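Local coordinates for 2-(acetamidomethylene)succinate hydrolase (Mesorhizobium loti, PDB 3KXP), which catalyses the last step of vitamin B6 degradation, hydrolysing (E)-2-(acetamidomethylene)succinate to succinate semialdehyde, acetate, ammonia and carbon dioxide, at residues L143-P156 / G242-K256. Sequence-based numbering, arbitrary orientation.
Sequences LGARNSVTAAAKYP and GLRSDLVPAYRDVTK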
loop_
_atom_site.group_PDB
_atom_site.type_symbol
_atom_site.label_atom_id
_atom_site.label_comp_id
_atom_site.label_asym_id
_atom_site.label_seq_id
_atom_site.Cartn_x
_atom_site.Cartn_y
_atom_site.Cartn_z
ATOM N N LEU A 143 6.884 0.009 19.164
ATOM C CA LEU A 143 6.052 0.650 20.193
ATOM C C LEU A 143 5.286 1.802 19.545
ATOM O O LEU A 143 4.083 1.954 19.753
ATOM C CB LEU A 143 6.916 1.220 21.331
ATOM C CG LEU A 143 6.255 2.258 22.266
ATOM C CD1 LEU A 143 5.104 1.636 23.030
ATOM C CD2 LEU A 143 7.273 2.785 23.248
ATOM N N GLY A 144 6.000 2.617 18.770
ATOM C CA GLY A 144 5.366 3.732 18.087
ATOM C C GLY A 144 4.277 3.257 17.132
ATOM O O GLY A 144 3.198 3.847 17.075
ATOM N N ALA A 145 4.558 2.191 16.379
ATOM C CA ALA A 145 3.584 1.648 15.431
ATOM C C ALA A 145 2.336 1.170 16.170
ATOM O O ALA A 145 1.214 1.480 15.777
ATOM C CB ALA A 145 4.201 0.490 14.631
ATOM N N ARG A 146 2.534 0.411 17.238
ATOM C CA ARG A 146 1.412 -0.077 18.028
ATOM C C ARG A 146 0.598 1.118 18.543
ATOM O O ARG A 146 -0.627 1.116 18.488
ATOM C CB ARG A 146 1.928 -0.922 19.194
ATOM C CG ARG A 146 0.844 -1.386 20.143
ATOM C CD ARG A 146 0.642 -0.381 21.264
ATOM N NE ARG A 146 0.693 -1.089 22.528
ATOM C CZ ARG A 146 1.205 -0.605 23.650
ATOM N NH1 ARG A 146 1.723 0.616 23.688
ATOM N NH2 ARG A 146 1.220 -1.368 24.732
ATOM N N ASN A 147 1.292 2.147 19.019
ATOM C CA ASN A 147 0.627 3.331 19.527
ATOM C C ASN A 147 -0.158 4.059 18.446
ATOM O O ASN A 147 -1.306 4.446 18.669
ATOM C CB ASN A 147 1.641 4.292 20.161
ATOM C CG ASN A 147 2.271 3.721 21.421
ATOM O OD1 ASN A 147 1.734 2.790 22.019
ATOM N ND2 ASN A 147 3.405 4.285 21.838
ATOM N N SER A 148 0.450 4.242 17.275
ATOM C CA SER A 148 -0.223 4.946 16.191
ATOM C C SER A 148 -1.499 4.263 15.705
ATOM O O SER A 148 -2.512 4.925 15.498
ATOM C CB SER A 148 0.727 5.146 15.015
ATOM O OG SER A 148 1.763 6.041 15.360
ATOM N N VAL A 149 -1.463 2.948 15.522
ATOM C CA VAL A 149 -2.649 2.242 15.054
ATOM C C VAL A 149 -3.760 2.307 16.108
ATOM O O VAL A 149 -4.939 2.421 15.763
ATOM C CB VAL A 149 -2.326 0.779 14.704
ATOM C CG1 VAL A 149 -3.590 0.056 14.238
ATOM C CG2 VAL A 149 -1.256 0.737 13.612
ATOM N N THR A 150 -3.387 2.243 17.388
ATOM C CA THR A 150 -4.372 2.331 18.467
ATOM C C THR A 150 -5.001 3.731 18.428
ATOM O O THR A 150 -6.213 3.886 18.546
ATOM C CB THR A 150 -3.721 2.107 19.850
ATOM O OG1 THR A 150 -3.133 0.802 19.896
ATOM C CG2 THR A 150 -4.765 2.214 20.961
ATOM N N ALA A 151 -4.163 4.743 18.233
ATOM C CA ALA A 151 -4.621 6.124 18.167
ATOM C C ALA A 151 -5.577 6.346 16.994
ATOM O O ALA A 151 -6.643 6.941 17.156
ATOM C CB ALA A 151 -3.421 7.065 18.047
ATOM N N ALA A 152 -5.181 5.873 15.819
ATOM C CA ALA A 152 -5.984 6.017 14.609
ATOM C C ALA A 152 -7.367 5.382 14.747
ATOM O O ALA A 152 -8.362 5.913 14.251
ATOM C CB ALA A 152 -5.245 5.398 13.427
ATOM N N ALA A 153 -7.423 4.240 15.417
ATOM C CA ALA A 153 -8.678 3.534 15.608
ATOM C C ALA A 153 -9.565 4.219 16.645
ATOM O O ALA A 153 -10.790 4.099 16.601
ATOM C CB ALA A 153 -8.401 2.092 16.028
ATOM N N LYS A 154 -8.949 4.932 17.579
ATOM C CA LYS A 154 -9.715 5.607 18.617
ATOM C C LYS A 154 -10.011 7.063 18.262
ATOM O O LYS A 154 -10.997 7.622 18.722
ATOM C CB LYS A 154 -8.977 5.524 19.955
ATOM C CG LYS A 154 -9.792 6.016 21.141
ATOM C CD LYS A 154 -9.023 5.886 22.453
ATOM C CE LYS A 154 -9.786 6.532 23.610
ATOM N NZ LYS A 154 -9.027 6.487 24.907
ATOM N N TYR A 155 -9.166 7.667 17.433
ATOM C CA TYR A 155 -9.344 9.064 17.024
ATOM C C TYR A 155 -9.284 9.249 15.508
ATOM O O TYR A 155 -8.420 9.960 14.990
ATOM C CB TYR A 155 -8.273 9.947 17.673
ATOM C CG TYR A 155 -8.232 9.839 19.174
ATOM C CD1 TYR A 155 -7.236 9.106 19.810
ATOM C CD2 TYR A 155 -9.194 10.466 19.956
ATOM C CE1 TYR A 155 -7.199 9.000 21.188
ATOM C CE2 TYR A 155 -9.170 10.368 21.334
ATOM C CZ TYR A 155 -8.171 9.634 21.947
ATOM O OH TYR A 155 -8.158 9.529 23.318
ATOM N N PRO A 156 -10.217 8.620 14.780
ATOM C CA PRO A 156 -10.319 8.678 13.320
ATOM C C PRO A 156 -10.057 10.056 12.727
ATOM O O PRO A 156 -9.248 10.206 11.811
ATOM C CB PRO A 156 -11.753 8.224 13.064
ATOM C CG PRO A 156 -11.966 7.229 14.135
ATOM C CD PRO A 156 -11.369 7.897 15.349
ATOM N N GLY A 242 3.276 -4.034 28.680
ATOM C CA GLY A 242 2.069 -3.472 28.104
ATOM C C GLY A 242 1.984 -3.863 26.636
ATOM O O GLY A 242 0.905 -3.878 26.054
ATOM N N LEU A 243 3.131 -4.196 26.045
ATOM C CA LEU A 243 3.203 -4.580 24.639
ATOM C C LEU A 243 2.587 -5.946 24.364
ATOM O O LEU A 243 2.367 -6.304 23.212
ATOM C CB LEU A 243 4.658 -4.565 24.154
ATOM C CG LEU A 243 5.308 -3.183 24.036
ATOM C CD1 LEU A 243 6.750 -3.320 23.597
ATOM C CD2 LEU A 243 4.531 -2.348 23.036
ATOM N N ARG A 244 2.303 -6.696 25.422
ATOM C CA ARG A 244 1.707 -8.022 25.296
ATOM C C ARG A 244 0.196 -7.991 25.083
ATOM O O ARG A 244 -0.403 -9.012 24.750
ATOM C CB ARG A 244 1.989 -8.851 26.550
ATOM C CG ARG A 244 3.429 -9.297 26.726
ATOM C CD ARG A 244 3.572 -10.061 28.033
ATOM N NE ARG A 244 4.474 -11.199 27.903
ATOM C CZ ARG A 244 5.795 -11.106 27.822
ATOM N NH1 ARG A 244 6.384 -9.918 27.863
ATOM N NH2 ARG A 244 6.525 -12.199 27.690
ATOM N N SER A 245 -0.426 -6.833 25.273
ATOM C CA SER A 245 -1.875 -6.744 25.135
ATOM C C SER A 245 -2.380 -7.028 23.722
ATOM O O SER A 245 -1.670 -6.830 22.734
ATOM C CB SER A 245 -2.377 -5.378 25.619
ATOM O OG SER A 245 -1.770 -4.326 24.894
ATOM N N ASP A 246 -3.616 -7.507 23.657
ATOM C CA ASP A 246 -4.267 -7.854 22.406
ATOM C C ASP A 246 -4.397 -6.628 21.507
ATOM O O ASP A 246 -5.041 -5.646 21.864
ATOM C CB ASP A 246 -5.646 -8.462 22.706
ATOM C CG ASP A 246 -6.324 -9.034 21.471
ATOM O OD1 ASP A 246 -5.643 -9.229 20.439
ATOM O OD2 ASP A 246 -7.541 -9.302 21.541
ATOM N N LEU A 247 -3.779 -6.707 20.331
ATOM C CA LEU A 247 -3.791 -5.618 19.368
ATOM C C LEU A 247 -4.806 -5.841 18.237
ATOM O O LEU A 247 -4.951 -4.998 17.348
ATOM C CB LEU A 247 -2.380 -5.450 18.787
ATOM C CG LEU A 247 -2.063 -4.133 18.078
ATOM C CD1 LEU A 247 -2.385 -2.958 19.001
ATOM C CD2 LEU A 247 -0.598 -4.116 17.671
ATOM N N VAL A 248 -5.509 -6.971 18.283
ATOM C CA VAL A 248 -6.497 -7.318 17.260
ATOM C C VAL A 248 -7.601 -6.267 17.092
ATOM O O VAL A 248 -7.894 -5.843 15.973
ATOM C CB VAL A 248 -7.135 -8.708 17.557
ATOM C CG1 VAL A 248 -8.300 -8.979 16.614
ATOM C CG2 VAL A 248 -6.089 -9.794 17.400
ATOM N N PRO A 249 -8.231 -5.833 18.199
ATOM C CA PRO A 249 -9.297 -4.822 18.097
ATOM C C PRO A 249 -8.846 -3.562 17.355
ATOM O O PRO A 249 -9.577 -3.024 16.524
ATOM C CB PRO A 249 -9.638 -4.538 19.557
ATOM C CG PRO A 249 -9.398 -5.871 20.214
ATOM C CD PRO A 249 -8.086 -6.308 19.587
ATOM N N ALA A 250 -7.631 -3.104 17.652
ATOM C CA ALA A 250 -7.083 -1.912 17.014
ATOM C C ALA A 250 -6.911 -2.075 15.498
ATOM O O ALA A 250 -7.235 -1.168 14.735
ATOM C CB ALA A 250 -5.757 -1.542 17.657
ATOM N N TYR A 251 -6.391 -3.209 15.047
ATOM C CA TYR A 251 -6.244 -3.396 13.605
ATOM C C TYR A 251 -7.592 -3.701 12.964
ATOM O O TYR A 251 -7.862 -3.290 11.842
ATOM C CB TYR A 251 -5.256 -4.520 13.282
ATOM C CG TYR A 251 -3.821 -4.059 13.143
ATOM C CD1 TYR A 251 -3.046 -3.762 14.263
ATOM C CD2 TYR A 251 -3.229 -3.951 11.886
ATOM C CE1 TYR A 251 -1.709 -3.378 14.133
ATOM C CE2 TYR A 251 -1.897 -3.569 11.744
ATOM C CZ TYR A 251 -1.141 -3.288 12.872
ATOM O OH TYR A 251 0.188 -2.957 12.734
ATOM N N ARG A 252 -8.442 -4.420 13.684
ATOM C CA ARG A 252 -9.762 -4.753 13.171
ATOM C C ARG A 252 -10.661 -3.518 13.009
ATOM O O ARG A 252 -11.423 -3.418 12.047
ATOM C CB ARG A 252 -10.448 -5.740 14.115
ATOM C CG ARG A 252 -11.869 -6.123 13.705
ATOM C CD ARG A 252 -12.599 -6.743 14.886
ATOM N NE ARG A 252 -12.700 -5.769 15.969
ATOM C CZ ARG A 252 -12.766 -6.079 17.259
ATOM N NH1 ARG A 252 -12.745 -7.353 17.640
ATOM N NH2 ARG A 252 -12.841 -5.113 18.170
ATOM N N ASP A 253 -10.556 -2.564 13.930
ATOM C CA ASP A 253 -11.434 -1.397 13.870
ATOM C C ASP A 253 -10.913 -0.112 13.233
ATOM O O ASP A 253 -11.697 0.805 12.978
ATOM C CB ASP A 253 -11.968 -1.087 15.275
ATOM C CG ASP A 253 -12.522 -2.329 15.977
ATOM O OD1 ASP A 253 -13.146 -3.182 15.303
ATOM O OD2 ASP A 253 -12.337 -2.447 17.207
ATOM N N VAL A 254 -9.614 -0.036 12.954
ATOM C CA VAL A 254 -9.072 1.183 12.363
ATOM C C VAL A 254 -9.732 1.471 11.009
ATOM O O VAL A 254 -9.736 0.628 10.116
ATOM C CB VAL A 254 -7.520 1.114 12.218
ATOM C CG1 VAL A 254 -7.110 0.002 11.257
ATOM C CG2 VAL A 254 -6.993 2.459 11.749
ATOM N N THR A 255 -10.293 2.669 10.867
ATOM C CA THR A 255 -10.979 3.045 9.634
ATOM C C THR A 255 -10.136 3.888 8.684
ATOM O O THR A 255 -10.551 4.150 7.558
ATOM C CB THR A 255 -12.280 3.821 9.934
ATOM O OG1 THR A 255 -11.952 5.076 10.532
ATOM C CG2 THR A 255 -13.161 3.045 10.893
ATOM N N LYS A 256 -8.963 4.319 9.134
ATOM C CA LYS A 256 -8.092 5.129 8.294
ATOM C C LYS A 256 -7.013 4.261 7.640
ATOM O O LYS A 256 -6.701 3.174 8.125
ATOM C CB LYS A 256 -7.445 6.244 9.126
ATOM C CG LYS A 256 -8.439 7.061 9.938
ATOM C CD LYS A 256 -9.605 7.525 9.076
ATOM C CE LYS A 256 -9.191 8.588 8.081
ATOM N NZ LYS A 256 -9.246 9.936 8.697
HETATM O O HOH W 1 0.090 -3.937 22.919
HETATM O O HOH W 2 -10.697 4.449 12.889
#
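Ala153 and Val254 bring the two backbones to 4.0 Å between their CA atoms, and helices 143-154 and 248-253 cross at 55° with their axes 8.6 Å apart. Small side chains line this approach. Ala153 CB rests 3.7 Å from Ala250 O, and Ala152 CB meets Val254 CG2. Val149 sets CG1 over one face of the Tyr251 ring, off toward the rim, as a CH-pi contact 4.1 Å from the centroid. CG1 gets there by lying anti to the backbone N (chi1 179°).

Near the N-terminus of helix 143-154, Arg146 bends at chi2 and chi3. Leu243 CD2 sits over the centre of one guanidinium face, 3.8 Å from Arg146 CZ. Three groups lie at the edge, in its plane. Arg146 NH1 donates to Asn147 OD1 (2.7 Å), NH2 makes a weak bond to Gly242 O, and NE gives to a water that in turn donates to Ser245 OG. Together they should fix the rotation of this buried group. At the far end, Lys256 NZ reaches Pro156 O at 3.1 Å from above the carbonyl plane, and also bonds Val159 O. A second water links Ala152 O to Thr255 N.

Helix 143-154 follows Ser142, the probable nucleophile, in the alpha/beta hydrolase fold. It also packs on helix 117-131 and strand 159-165, while Tyr251 reaches that strand and helix 271-280.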